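2,3-dihydroxy-2,3-dihydrophenylpropionate dehydrogenase (Pseudomonas sp. MC1, PDB 5XTF) oxidises naphthalene cis-dihydrodiol to 1,2-dihydroxynaphthalene with NAD(+) as hydride acceptor, as a tetrameric member of the short-chain dehydrogenase/reductase family. Local coordinates at residues Met156-Ser161 against Ala198-Gly203; Gly152-Thr157 against Pro192-Asn197. One frame throughout, in Å; residues are numbered along the deposited sequence.

Contact 1 (Met156-Ser161 against Ala198-Gly203); sequences MTASVS and AVSPGG
Val199 N donates to Met156 O over 3.0 Å, nearly along the C=O axis, and Ala158 N to Val199 O at 2.7 Å, tilted 26° from the carbonyl plane; the two bonds flank the parallel pair Thr157 and Val199. This is the close-packed part. Thr157 CG2 lies 4.2 Å from Pro201 CD, the two side chains crossing at about a right angle. The Ala158 methyl CB points at the partner strand, 3.2 Å from Ser200 OG; that hydroxyl stands anti to its own carbonyl carbon (chi1 -68°) and is hydrogen-bonded to His163. The pairing loosens as 156-161 turns out of the sheet after Thr157, while 198-203 stays strand as far as Pro201. Val160 N still finds Pro201 O, at 2.9 Å, but from above the carbonyl plane, with an N-H...O angle of only 138°. Val160 CG1 merely brushes Gly202 CA at 3.9 Å. The touching residues are all buried; Gly203, past them, is partly exposed. Ser159 OG, anti to its backbone N, accepts from Ser161 N in an ST turn and also bonds Tyr172. Since Ala158 O and, more weakly, Thr157 O take Lys176 NZ, the backbone here probably helps position that NAD(+)-binding lysine.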
loop_
_atom_site.group_PDB
_atom_site.type_symbol
_atom_site.label_atom_id
_atom_site.label_comp_id
_atom_site.label_asym_id
_atom_site.label_seq_id
_atom_site.Cartn_x
_atom_site.Cartn_y
_atom_site.Cartn_z
ATOM N N MET B 156 -0.509 -18.693 -2.395
ATOM C CA MET B 156 -0.536 -18.712 -0.948
ATOM C C MET B 156 -1.833 -18.099 -0.449
ATOM O O MET B 156 -2.386 -17.175 -1.056
ATOM C CB MET B 156 0.647 -17.947 -0.355
ATOM C CG MET B 156 1.992 -18.635 -0.532
ATOM S SD MET B 156 3.376 -17.559 -0.094
ATOM C CE MET B 156 3.802 -16.840 -1.671
ATOM N N THR B 157 -2.321 -18.622 0.659
ATOM C CA THR B 157 -3.419 -17.990 1.369
ATOM C C THR B 157 -2.829 -16.935 2.306
ATOM O O THR B 157 -2.077 -17.258 3.238
ATOM C CB THR B 157 -4.239 -19.034 2.132
ATOM O OG1 THR B 157 -4.881 -19.926 1.205
ATOM C CG2 THR B 157 -5.283 -18.370 3.007
ATOM N N ALA B 158 -3.125 -15.669 2.021
ATOM C CA ALA B 158 -2.823 -14.571 2.926
ATOM C C ALA B 158 -4.031 -14.383 3.830
ATOM O O ALA B 158 -4.540 -15.367 4.373
ATOM C CB ALA B 158 -2.484 -13.301 2.145
ATOM N N SER B 159 -4.529 -13.153 3.966
ATOM C CA SER B 159 -5.621 -12.853 4.893
ATOM C C SER B 159 -5.993 -11.375 4.768
ATOM O O SER B 159 -5.198 -10.556 4.290
ATOM C CB SER B 159 -5.216 -13.194 6.340
ATOM O OG SER B 159 -6.208 -12.839 7.279
ATOM N N VAL B 160 -7.212 -11.034 5.203
ATOM C CA VAL B 160 -7.537 -9.614 5.343
ATOM C C VAL B 160 -6.624 -8.986 6.380
ATOM O O VAL B 160 -6.333 -7.782 6.324
ATOM C CB VAL B 160 -9.026 -9.396 5.702
ATOM C CG1 VAL B 160 -9.336 -9.928 7.085
ATOM C CG2 VAL B 160 -9.391 -7.907 5.613
ATOM N N SER B 161 -6.141 -9.792 7.331
ATOM C CA SER B 161 -5.156 -9.358 8.310
ATOM C C SER B 161 -3.813 -9.010 7.682
ATOM O O SER B 161 -2.961 -8.426 8.364
ATOM C CB SER B 161 -4.962 -10.447 9.366
ATOM O OG SER B 161 -6.095 -10.553 10.222
ATOM N N ALA B 198 -1.179 -14.597 -4.334
ATOM C CA ALA B 198 -1.851 -14.889 -3.081
ATOM C C ALA B 198 -3.292 -14.428 -3.139
ATOM O O ALA B 198 -3.652 -13.532 -3.899
ATOM C CB ALA B 198 -1.161 -14.226 -1.886
ATOM N N VAL B 199 -4.104 -15.058 -2.304
ATOM C CA VAL B 199 -5.486 -14.680 -2.071
ATOM C C VAL B 199 -5.612 -14.267 -0.611
ATOM O O VAL B 199 -5.114 -14.969 0.272
ATOM C CB VAL B 199 -6.445 -15.843 -2.379
ATOM C CG1 VAL B 199 -7.869 -15.429 -2.110
ATOM C CG2 VAL B 199 -6.275 -16.295 -3.796
ATOM N N SER B 200 -6.279 -13.141 -0.355
ATOM C CA SER B 200 -6.483 -12.657 1.009
ATOM C C SER B 200 -7.954 -12.732 1.369
ATOM O O SER B 200 -8.693 -11.761 1.177
ATOM C CB SER B 200 -5.973 -11.225 1.157
ATOM O OG SER B 200 -4.571 -11.189 1.051
ATOM N N PRO B 201 -8.434 -13.854 1.887
ATOM C CA PRO B 201 -9.838 -13.939 2.295
ATOM C C PRO B 201 -10.058 -13.297 3.658
ATOM O O PRO B 201 -9.123 -13.044 4.422
ATOM C CB PRO B 201 -10.089 -15.448 2.349
ATOM C CG PRO B 201 -8.733 -16.010 2.703
ATOM C CD PRO B 201 -7.742 -15.149 1.992
ATOM N N GLY B 202 -11.324 -13.030 3.961
ATOM C CA GLY B 202 -11.633 -12.454 5.255
ATOM C C GLY B 202 -13.104 -12.505 5.595
ATOM O O GLY B 202 -13.937 -12.502 4.688
ATOM N N GLY B 203 -13.442 -12.551 6.883
ATOM C CA GLY B 203 -14.836 -12.562 7.302
ATOM C C GLY B 203 -15.618 -13.757 6.795
ATOM O O GLY B 203 -16.726 -13.626 6.263
#

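Contact 2 (Gly152-Thr157 against Pro192-Asn197); sequences GSVVMT and PEIRVN
A bend at chi3 of Met156 (-93°) turns its methyl CE back toward Val196 CG1, which stands anti to its own backbone N. The two carbons meet at 3.5 Å, tighter than usual van der Waals contact, and Val154 CB abuts the same CG1 at 4.0 Å. Leu147 on helix 118-150 and Val183 on helix 170-190 add to this apolar face. On the other face, a bend at chi3 of Arg195 (-50°) folds its guanidinium over Ser153, with Ser153 CB 3.5 Å above the plane and offset toward the rim. Arg195 NH1 is hydrogen-bonded to the carbonyls of Ile262 and Leu253, which tie down its far end. Val154 O is gripped twice: Asn197 N donates at 3.1 Å, and a water donates at 2.6 Å. The same water accepts from Asn197 ND2 at 2.9 Å, bridging main chain and amide, while Asn197 OD1 takes Thr265 N. Four backbone bonds run along the pair, from Arg195 N to Gly152 O through to Met156 N with Asn197 O. Such parallel strands, with the directions of 153-157 and 195-197 within 8° of each other and joined through helix 170-190, form the beta-alpha-beta crossover of a Rossmann fold.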
loop_
_atom_site.group_PDB
_atom_site.type_symbol
_atom_site.label_atom_id
_atom_site.label_comp_id
_atom_site.label_asym_id
_atom_site.label_seq_id
_atom_site.Cartn_x
_atom_site.Cartn_y
_atom_site.Cartn_z
ATOM N N GLY B 152 5.382 -23.766 -13.436
ATOM C CA GLY B 152 4.080 -23.718 -12.819
ATOM C C GLY B 152 3.896 -22.496 -11.962
ATOM O O GLY B 152 4.596 -21.492 -12.110
ATOM N N SER B 153 2.938 -22.577 -11.040
ATOM C CA SER B 153 2.698 -21.432 -10.176
ATOM C C SER B 153 2.567 -21.851 -8.714
ATOM O O SER B 153 2.467 -23.034 -8.373
ATOM C CB SER B 153 1.453 -20.646 -10.630
ATOM O OG SER B 153 0.265 -21.372 -10.408
ATOM N N VAL B 154 2.592 -20.834 -7.847
ATOM C CA VAL B 154 2.310 -20.956 -6.425
ATOM C C VAL B 154 1.170 -20.010 -6.082
ATOM O O VAL B 154 1.120 -18.884 -6.587
ATOM C CB VAL B 154 3.553 -20.630 -5.575
ATOM C CG1 VAL B 154 3.222 -20.717 -4.112
ATOM C CG2 VAL B 154 4.664 -21.567 -5.921
ATOM N N VAL B 155 0.254 -20.460 -5.228
ATOM C CA VAL B 155 -0.750 -19.587 -4.630
ATOM C C VAL B 155 -0.682 -19.786 -3.134
ATOM O O VAL B 155 -0.767 -20.923 -2.657
ATOM C CB VAL B 155 -2.176 -19.863 -5.127
ATOM C CG1 VAL B 155 -3.109 -18.759 -4.640
ATOM C CG2 VAL B 155 -2.207 -19.978 -6.639
ATOM N N MET B 156 -0.509 -18.693 -2.395
ATOM C CA MET B 156 -0.536 -18.712 -0.948
ATOM C C MET B 156 -1.833 -18.099 -0.449
ATOM O O MET B 156 -2.386 -17.175 -1.056
ATOM C CB MET B 156 0.647 -17.947 -0.355
ATOM C CG MET B 156 1.992 -18.635 -0.532
ATOM S SD MET B 156 3.376 -17.559 -0.094
ATOM C CE MET B 156 3.802 -16.840 -1.671
ATOM N N THR B 157 -2.321 -18.622 0.659
ATOM C CA THR B 157 -3.419 -17.990 1.369
ATOM C C THR B 157 -2.829 -16.935 2.306
ATOM O O THR B 157 -2.077 -17.258 3.238
ATOM C CB THR B 157 -4.239 -19.034 2.132
ATOM O OG1 THR B 157 -4.881 -19.926 1.205
ATOM C CG2 THR B 157 -5.283 -18.370 3.007
ATOM N N PRO B 192 11.245 -15.488 -14.837
ATOM C CA PRO B 192 9.965 -15.641 -15.522
ATOM C C PRO B 192 9.363 -17.032 -15.407
ATOM O O PRO B 192 8.257 -17.240 -15.921
ATOM C CB PRO B 192 10.328 -15.360 -16.972
ATOM C CG PRO B 192 11.691 -15.927 -17.087
ATOM C CD PRO B 192 12.377 -15.662 -15.766
ATOM N N GLU B 193 10.062 -17.948 -14.734
ATOM C CA GLU B 193 9.708 -19.367 -14.812
ATOM C C GLU B 193 8.435 -19.689 -14.032
ATOM O O GLU B 193 7.558 -20.416 -14.522
ATOM C CB GLU B 193 10.864 -20.215 -14.291
ATOM C CG GLU B 193 11.184 -21.420 -15.153
ATOM C CD GLU B 193 12.178 -22.376 -14.501
ATOM O OE1 GLU B 193 12.189 -23.567 -14.899
ATOM O OE2 GLU B 193 12.930 -21.947 -13.582
ATOM N N ILE B 194 8.334 -19.203 -12.799
ATOM C CA ILE B 194 7.278 -19.597 -11.875
ATOM C C ILE B 194 6.527 -18.354 -11.420
ATOM O O ILE B 194 7.147 -17.388 -10.969
ATOM C CB ILE B 194 7.857 -20.346 -10.667
ATOM C CG1 ILE B 194 8.403 -21.701 -11.113
ATOM C CG2 ILE B 194 6.808 -20.470 -9.561
ATOM C CD1 ILE B 194 9.217 -22.370 -10.041
ATOM N N ARG B 195 5.200 -18.381 -11.526
ATOM C CA ARG B 195 4.371 -17.294 -11.023
ATOM C C ARG B 195 4.034 -17.528 -9.556
ATOM O O ARG B 195 3.829 -18.667 -9.130
ATOM C CB ARG B 195 3.077 -17.154 -11.832
ATOM C CG ARG B 195 3.285 -16.579 -13.209
ATOM C CD ARG B 195 1.991 -16.572 -14.015
ATOM N NE ARG B 195 1.324 -17.868 -13.994
ATOM C CZ ARG B 195 0.224 -18.127 -13.298
ATOM N NH1 ARG B 195 -0.339 -17.170 -12.570
ATOM N NH2 ARG B 195 -0.315 -19.340 -13.327
ATOM N N VAL B 196 3.956 -16.442 -8.786
ATOM C CA VAL B 196 3.667 -16.530 -7.357
ATOM C C VAL B 196 2.662 -15.449 -6.997
ATOM O O VAL B 196 2.900 -14.267 -7.259
ATOM C CB VAL B 196 4.925 -16.374 -6.481
ATOM C CG1 VAL B 196 4.590 -16.771 -5.061
ATOM C CG2 VAL B 196 6.091 -17.206 -7.004
ATOM N N ASN B 197 1.556 -15.844 -6.374
ATOM C CA ASN B 197 0.470 -14.929 -6.060
ATOM C C ASN B 197 -0.168 -15.351 -4.751
ATOM O O ASN B 197 0.233 -16.334 -4.126
ATOM C CB ASN B 197 -0.575 -14.901 -7.170
ATOM C CG ASN B 197 -0.015 -14.424 -8.476
ATOM O OD1 ASN B 197 0.278 -13.245 -8.634
ATOM N ND2 ASN B 197 0.147 -15.346 -9.429
HETATM O O HOH W 1 -0.185 -18.174 -8.697
#

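In the fold
Both contacts are buried and both join strand 153-157 to strand 195-201, so they are successive lengths of one parallel ladder, sharing Met156 and Thr157, with about 16 Å between their centres. Contact 2 covers the N-terminal length, where the pairing is regular and one face is apolar; the other mixes Val155 with Ser153, Arg195 and Asn197, the last two bonded to Ile262 and Asn197 also to Thr265. Contact 1 covers the C-terminal ends, nearer the centre of the chain, where the ladder opens beside Asn104 and Lys176 of the NAD(+) site. There Thr157 OG1 is bonded to Asn104, an NAD(+)-binding residue. Val199 CG2 on Val155 CG1, at 4.1 Å, packs one contact against the other.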